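Local coordinates for V-type ATP synthase alpha chain (Nanoarchaeum equitans Kin4-M, PDB 5BN4), which is the nucleotide-binding A subunit of an archaeal V-type ATP synthase, a multidomain protein of the ATP synthase alpha/beta family built around a P-loop domain, at residues D320-W325 with G377-P382; S341-P346 with S387-Q392. All coordinates share one frame; numbering follows the deposited sequence.

Interaction 1 (D320-W325 with G377-P382); sequences DSTSRW and GAVSPP. With ANP (phosphoaminophosphonic acid-adenylate ester), chain C.
Where the parallel strands 314-320 and 370-379 of the P-loop nucleotide-binding domain end side by side, the first residues of helix 322-335 hold the end of strand 370-379, with Thr322 bonded to Ala378 and Ser323 to Ser380. Ala378 O takes two bonds from Thr322: the backbone N, 2.7 Å away, approaches almost in line with the carbonyl, whereas OG1, at 2.8 Å, comes from above the carbonyl plane, 39° out of it. Thr322 OG1 can fold back to this carbonyl because it lies between its own backbone N and carbonyl carbon (chi1 62°). Two residues beyond Ala378, Ser380 N donates a nearly straight bond to Ser323 OG (2.6 Å, 165°). Ser321 OG and Ser380 OG share a 2.8 Å hydrogen bond. Asp320 closes its strand ahead of a cis peptide, a position consistent with the Walker B aspartate of P-loop proteins; its OD1 lies 3.3 Å from O2G of ANP and 4.0 Å from Ala378 CB, OD2 bonds Thr230 and Tyr247, and the Asp320 side chain lies about 4 Å from the magnesium ion. Ser380 CB covers one face of the Arg324 guanidinium, 3.5 Å from NH2, and a water joins Arg324 NH1 to Ser380 O. Glu252 accepts from both Ser321 OG and Arg324 NE, and Tyr256 and Tyr297 of the neighbouring NEQ263 chain make cation-pi contacts with the guanidinium.

Interaction 2 (S341-P346 with S387-Q392); sequences SEEGYP and SEPVTQ
Pro389, the first residue of helix 389-394, is met by Glu342 at the CG corner of its ring and by Glu343 at the neighbouring CD corner, while Tyr345 touches both Pro389 and Val390. Glu342 runs fully extended, CG anti to the backbone N (chi1 -171°), and passes the ring corner at an oblique angle: its CG is 3.7 Å from Pro389 CG, which its CD also touches. Its carboxylate is carried on to the NEQ263 chain, where Arg249 and Arg236 form salt bridges with it. Glu343 CG stands beside its backbone N, opposite the carbonyl carbon, which turns the extended chain toward the proline and brings CD to 3.5 Å from Pro389 CD. Tyr345 meets Val390 with its ring face: Val390 CG2 sits 4.2 Å from the ring centroid and 28° off the normal, a CH-pi contact displaced toward the phenol end, where CG2 is 3.7 Å from CZ. Tyr345 CD2 also packs on Pro389 CG. Glu342 O lies at the ring edge, in plane, and Arg330 adds a cation-pi contact.

Glu388 is the N-cap of the helix. Its CG is tucked over its own backbone (chi1 62°), and a further bend at chi2 turns the carboxylate back over the first turn. OE1 accepts from Thr391 N (2.8 Å) and Thr391 OG1 (2.6 Å), both from one face of the carboxylate, and OE2 accepts from Val390 N (2.9 Å), well above the plane. The helix N-terminus would probably favour the charged form, although Glu343 OE1 stands only 5.0 Å from Glu388 OE2. No direct hydrogen bond crosses the contact. One water appears to bond Glu388 OE2, lies by Tyr345 OH and reaches Glu343 OE1 only weakly; another seems to link Glu342 OE2 to Ser387 O. The loop between helices 322-335 and 349-357 thus lies against the start of helix 389-394, with Ala326 of helix 322-335 touching both Tyr345 and Val390.

In the fold
Both contacts belong to the nucleotide-binding domain, with centres about 12 Å apart, and their segments alternate along the chain: 320-325, 341-346, 377-382, 387-392. Helix 322-335 begins in interaction 1 and leads toward the loop of interaction 2, while strand 370-379 is followed by helix 389-394. Where the two contacts meet, Val379 CG1 packs on Val390 CG1 at 3.7 Å, and Pro381 CB lies 3.7 Å from Glu388 CG. Interaction 1 is beside ANP and the magnesium ion; interaction 2 lies further from the chain centre. Both contacts border the NEQ263 chain, so interaction 1 flanks the nucleotide and the subunit interface at once.

Interaction 1 (D320-W325 with G377-P382)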
loop_
_atom_site.group_PDB
_atom_site.type_symbol
_atom_site.label_atom_id
_atom_site.label_comp_id
_atom_site.label_asym_id
_atom_site.label_seq_id
_atom_site.Cartn_x
_atom_site.Cartn_y
_atom_site.Cartn_z
ATOM N N ASP A 320 -21.169 -19.645 9.118
ATOM C CA ASP A 320 -19.746 -19.917 8.951
ATOM C C ASP A 320 -19.401 -20.209 7.491
ATOM O O ASP A 320 -19.628 -21.318 7.010
ATOM C CB ASP A 320 -19.335 -21.097 9.839
ATOM C CG ASP A 320 -17.873 -21.474 9.680
ATOM O OD1 ASP A 320 -17.057 -20.593 9.337
ATOM O OD2 ASP A 320 -17.539 -22.657 9.904
ATOM N N SER A 321 -18.866 -19.214 6.784
ATOM C CA SER A 321 -18.673 -17.873 7.329
ATOM C C SER A 321 -19.202 -16.823 6.355
ATOM O O SER A 321 -19.399 -17.104 5.172
ATOM C CB SER A 321 -17.200 -17.610 7.653
ATOM O OG SER A 321 -16.440 -17.384 6.480
ATOM N N THR A 322 -19.425 -15.613 6.857
ATOM C CA THR A 322 -20.072 -14.559 6.083
ATOM C C THR A 322 -19.182 -14.001 4.974
ATOM O O THR A 322 -19.675 -13.422 4.005
ATOM C CB THR A 322 -20.538 -13.403 6.987
ATOM O OG1 THR A 322 -19.406 -12.810 7.635
ATOM C CG2 THR A 322 -21.509 -13.916 8.042
ATOM N N SER A 323 -17.872 -14.174 5.120
ATOM C CA SER A 323 -16.927 -13.682 4.125
ATOM C C SER A 323 -17.113 -14.365 2.772
ATOM O O SER A 323 -16.862 -13.762 1.728
ATOM C CB SER A 323 -15.491 -13.864 4.617
ATOM O OG SER A 323 -15.282 -13.170 5.834
ATOM N N ARG A 324 -17.558 -15.620 2.793
ATOM C CA ARG A 324 -17.761 -16.380 1.564
ATOM C C ARG A 324 -18.984 -15.859 0.819
ATOM O O ARG A 324 -19.045 -15.907 -0.408
ATOM C CB ARG A 324 -17.913 -17.873 1.864
ATOM C CG ARG A 324 -16.833 -18.439 2.774
ATOM C CD ARG A 324 -15.435 -18.111 2.274
ATOM N NE ARG A 324 -14.415 -18.509 3.240
ATOM C CZ ARG A 324 -13.201 -17.970 3.314
ATOM N NH1 ARG A 324 -12.848 -17.001 2.478
ATOM N NH2 ARG A 324 -12.340 -18.395 4.228
ATOM N N TRP A 325 -19.957 -15.367 1.578
ATOM C CA TRP A 325 -21.104 -14.668 1.015
ATOM C C TRP A 325 -20.622 -13.396 0.320
ATOM O O TRP A 325 -21.015 -13.107 -0.811
ATOM C CB TRP A 325 -22.102 -14.328 2.127
ATOM C CG TRP A 325 -23.248 -13.435 1.721
ATOM C CD1 TRP A 325 -23.757 -13.258 0.464
ATOM C CD2 TRP A 325 -24.021 -12.594 2.586
ATOM N NE1 TRP A 325 -24.797 -12.361 0.496
ATOM C CE2 TRP A 325 -24.981 -11.939 1.787
ATOM C CE3 TRP A 325 -23.996 -12.334 3.960
ATOM C CZ2 TRP A 325 -25.905 -11.041 2.316
ATOM C CZ3 TRP A 325 -24.914 -11.441 4.484
ATOM C CH2 TRP A 325 -25.856 -10.806 3.663
ATOM N N GLY A 377 -22.199 -14.360 13.470
ATOM C CA GLY A 377 -21.580 -14.340 12.158
ATOM C C GLY A 377 -20.067 -14.440 12.175
ATOM O O GLY A 377 -19.382 -13.587 12.739
ATOM N N ALA A 378 -19.540 -15.484 11.547
ATOM C CA ALA A 378 -18.098 -15.651 11.430
ATOM C C ALA A 378 -17.573 -14.864 10.234
ATOM O O ALA A 378 -18.198 -14.837 9.175
ATOM C CB ALA A 378 -17.740 -17.123 11.298
ATOM N N VAL A 379 -16.428 -14.215 10.412
ATOM C CA VAL A 379 -15.794 -13.472 9.329
ATOM C C VAL A 379 -14.397 -14.031 9.092
ATOM O O VAL A 379 -13.687 -14.353 10.042
ATOM C CB VAL A 379 -15.685 -11.967 9.653
ATOM C CG1 VAL A 379 -15.368 -11.175 8.394
ATOM C CG2 VAL A 379 -16.970 -11.460 10.286
ATOM N N SER A 380 -14.006 -14.150 7.828
ATOM C CA SER A 380 -12.695 -14.692 7.484
ATOM C C SER A 380 -11.838 -13.643 6.783
ATOM O O SER A 380 -11.691 -13.675 5.561
ATOM C CB SER A 380 -12.851 -15.924 6.588
ATOM O OG SER A 380 -13.731 -16.872 7.170
ATOM N N PRO A 381 -11.261 -12.710 7.557
ATOM C CA PRO A 381 -10.499 -11.603 6.974
ATOM C C PRO A 381 -9.196 -12.078 6.335
ATOM O O PRO A 381 -8.437 -12.815 6.968
ATOM C CB PRO A 381 -10.210 -10.707 8.181
ATOM C CG PRO A 381 -10.206 -11.634 9.341
ATOM C CD PRO A 381 -11.233 -12.685 9.031
ATOM N N PRO A 382 -8.948 -11.664 5.083
ATOM C CA PRO A 382 -7.739 -12.037 4.343
ATOM C C PRO A 382 -6.475 -11.639 5.095
ATOM O O PRO A 382 -6.318 -10.475 5.459
ATOM C CB PRO A 382 -7.859 -11.225 3.051
ATOM C CG PRO A 382 -9.325 -11.020 2.878
ATOM C CD PRO A 382 -9.859 -10.842 4.267
HETATM P PG ANP C . -12.615 -22.514 9.978
HETATM O O1G ANP C . -12.527 -24.072 10.043
HETATM O O2G ANP C . -14.113 -22.081 9.658
HETATM O O3G ANP C . -11.717 -21.963 8.861
HETATM P PB ANP C . -10.668 -21.597 11.791
HETATM O O1B ANP C . -10.557 -20.212 12.492
HETATM O O2B ANP C . -9.793 -21.552 10.512
HETATM N N3B ANP C . -12.287 -21.890 11.461
HETATM P PA ANP C . -10.909 -23.965 13.240
HETATM O O1A ANP C . -12.262 -23.478 13.803
HETATM O O2A ANP C . -11.192 -24.939 12.042
HETATM O O3A ANP C . -10.112 -22.647 12.768
HETATM O "O5'" ANP C . -10.042 -24.648 14.345
HETATM C "C5'" ANP C . -8.620 -24.689 14.175
HETATM C "C4'" ANP C . -8.003 -25.514 15.281
HETATM O "O4'" ANP C . -8.240 -24.944 16.517
HETATM C "C3'" ANP C . -8.574 -26.927 15.270
HETATM O "O3'" ANP C . -7.676 -27.833 14.836
HETATM C "C2'" ANP C . -8.944 -27.212 16.674
HETATM O "O2'" ANP C . -8.357 -28.360 17.194
HETATM C "C1'" ANP C . -8.495 -25.985 17.431
HETATM N N9 ANP C . -9.453 -25.535 18.442
HETATM C C8 ANP C . -10.306 -24.504 18.324
HETATM N N7 ANP C . -11.016 -24.388 19.427
HETATM C C5 ANP C . -10.652 -25.332 20.291
HETATM C C6 ANP C . -11.048 -25.678 21.578
HETATM N N6 ANP C . -12.076 -24.923 22.231
HETATM N N1 ANP C . -10.466 -26.713 22.205
HETATM C C2 ANP C . -9.491 -27.442 21.609
HETATM N N3 ANP C . -9.080 -27.132 20.355
HETATM C C4 ANP C . -9.639 -26.088 19.678
HETATM O O HOH W 1 -10.910 -15.205 3.490
#

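Interaction 2 (S341-P346 with S387-Q392)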
loop_
_atom_site.group_PDB
_atom_site.type_symbol
_atom_site.label_atom_id
_atom_site.label_comp_id
_atom_site.label_asym_id
_atom_site.label_seq_id
_atom_site.Cartn_x
_atom_site.Cartn_y
_atom_site.Cartn_z
ATOM N N SER A 341 -15.791 -1.252 -5.405
ATOM C CA SER A 341 -15.545 -0.303 -4.332
ATOM C C SER A 341 -14.309 -0.741 -3.560
ATOM O O SER A 341 -13.342 -1.223 -4.153
ATOM C CB SER A 341 -16.755 -0.211 -3.403
ATOM O OG SER A 341 -16.505 0.663 -2.319
ATOM N N GLU A 342 -14.348 -0.589 -2.241
ATOM C CA GLU A 342 -13.200 -0.916 -1.403
ATOM C C GLU A 342 -12.840 -2.400 -1.475
ATOM O O GLU A 342 -13.666 -3.266 -1.184
ATOM C CB GLU A 342 -13.451 -0.494 0.046
ATOM C CG GLU A 342 -12.228 -0.605 0.946
ATOM C CD GLU A 342 -12.509 -0.165 2.369
ATOM O OE1 GLU A 342 -13.569 0.455 2.604
ATOM O OE2 GLU A 342 -11.672 -0.444 3.254
ATOM N N GLU A 343 -11.600 -2.672 -1.877
ATOM C CA GLU A 343 -11.078 -4.033 -2.011
ATOM C C GLU A 343 -11.914 -4.922 -2.930
ATOM O O GLU A 343 -12.131 -6.100 -2.642
ATOM C CB GLU A 343 -10.896 -4.691 -0.640
ATOM C CG GLU A 343 -9.859 -4.004 0.231
ATOM C CD GLU A 343 -9.432 -4.853 1.413
ATOM O OE1 GLU A 343 -9.705 -6.072 1.397
ATOM O OE2 GLU A 343 -8.825 -4.298 2.353
ATOM N N GLY A 344 -12.382 -4.351 -4.034
ATOM C CA GLY A 344 -13.075 -5.118 -5.052
ATOM C C GLY A 344 -14.546 -5.343 -4.771
ATOM O O GLY A 344 -15.328 -5.588 -5.692
ATOM N N TYR A 345 -14.926 -5.267 -3.499
ATOM C CA TYR A 345 -16.308 -5.495 -3.097
ATOM C C TYR A 345 -17.216 -4.419 -3.672
ATOM O O TYR A 345 -16.781 -3.288 -3.873
ATOM C CB TYR A 345 -16.423 -5.517 -1.573
ATOM C CG TYR A 345 -15.701 -6.676 -0.932
ATOM C CD1 TYR A 345 -16.253 -7.948 -0.940
ATOM C CD2 TYR A 345 -14.468 -6.499 -0.323
ATOM C CE1 TYR A 345 -15.597 -9.013 -0.358
ATOM C CE2 TYR A 345 -13.804 -7.558 0.264
ATOM C CZ TYR A 345 -14.373 -8.814 0.243
ATOM O OH TYR A 345 -13.715 -9.874 0.824
ATOM N N PRO A 346 -18.480 -4.772 -3.955
ATOM C CA PRO A 346 -19.443 -3.771 -4.425
ATOM C C PRO A 346 -19.667 -2.701 -3.365
ATOM O O PRO A 346 -19.477 -2.968 -2.177
ATOM C CB PRO A 346 -20.725 -4.586 -4.637
ATOM C CG PRO A 346 -20.551 -5.809 -3.795
ATOM C CD PRO A 346 -19.086 -6.111 -3.844
ATOM N N SER A 387 -8.944 -4.914 9.405
ATOM C CA SER A 387 -9.283 -3.613 8.835
ATOM C C SER A 387 -10.005 -3.740 7.497
ATOM O O SER A 387 -10.469 -2.746 6.938
ATOM C CB SER A 387 -8.024 -2.763 8.668
ATOM O OG SER A 387 -7.152 -3.341 7.711
ATOM N N GLU A 388 -10.094 -4.965 6.986
ATOM C CA GLU A 388 -10.768 -5.228 5.720
ATOM C C GLU A 388 -12.257 -4.873 5.822
ATOM O O GLU A 388 -12.818 -4.877 6.918
ATOM C CB GLU A 388 -10.560 -6.691 5.312
ATOM C CG GLU A 388 -11.131 -7.703 6.281
ATOM C CD GLU A 388 -12.513 -8.164 5.879
ATOM O OE1 GLU A 388 -13.162 -8.868 6.680
ATOM O OE2 GLU A 388 -12.944 -7.820 4.757
ATOM N N PRO A 389 -12.893 -4.542 4.682
ATOM C CA PRO A 389 -14.277 -4.052 4.652
ATOM C C PRO A 389 -15.285 -4.943 5.375
ATOM O O PRO A 389 -16.041 -4.438 6.204
ATOM C CB PRO A 389 -14.601 -4.024 3.157
ATOM C CG PRO A 389 -13.301 -3.807 2.505
ATOM C CD PRO A 389 -12.295 -4.549 3.334
ATOM N N VAL A 390 -15.295 -6.236 5.064
ATOM C CA VAL A 390 -16.291 -7.152 5.613
ATOM C C VAL A 390 -16.332 -7.113 7.139
ATOM O O VAL A 390 -17.395 -6.929 7.732
ATOM C CB VAL A 390 -16.060 -8.601 5.147
ATOM C CG1 VAL A 390 -17.187 -9.495 5.637
ATOM C CG2 VAL A 390 -15.948 -8.660 3.630
ATOM N N THR A 391 -15.173 -7.277 7.765
ATOM C CA THR A 391 -15.073 -7.218 9.219
ATOM C C THR A 391 -15.525 -5.863 9.747
ATOM O O THR A 391 -16.324 -5.785 10.679
ATOM C CB THR A 391 -13.632 -7.466 9.692
ATOM O OG1 THR A 391 -13.225 -8.789 9.322
ATOM C CG2 THR A 391 -13.531 -7.310 11.202
ATOM N N GLN A 392 -15.011 -4.798 9.140
ATOM C CA GLN A 392 -15.306 -3.446 9.597
ATOM C C GLN A 392 -16.771 -3.069 9.404
ATOM O O GLN A 392 -17.378 -2.452 10.278
ATOM C CB GLN A 392 -14.387 -2.435 8.910
ATOM C CG GLN A 392 -12.944 -2.524 9.378
ATOM C CD GLN A 392 -12.803 -2.264 10.870
ATOM O OE1 GLN A 392 -13.390 -1.324 11.405
ATOM N NE2 GLN A 392 -12.030 -3.105 11.548
HETATM O O HOH W 2 -12.174 -1.341 5.440
HETATM O O HOH W 3 -11.766 -8.372 2.683
HETATM O O HOH W 4 -6.983 -2.847 4.851
#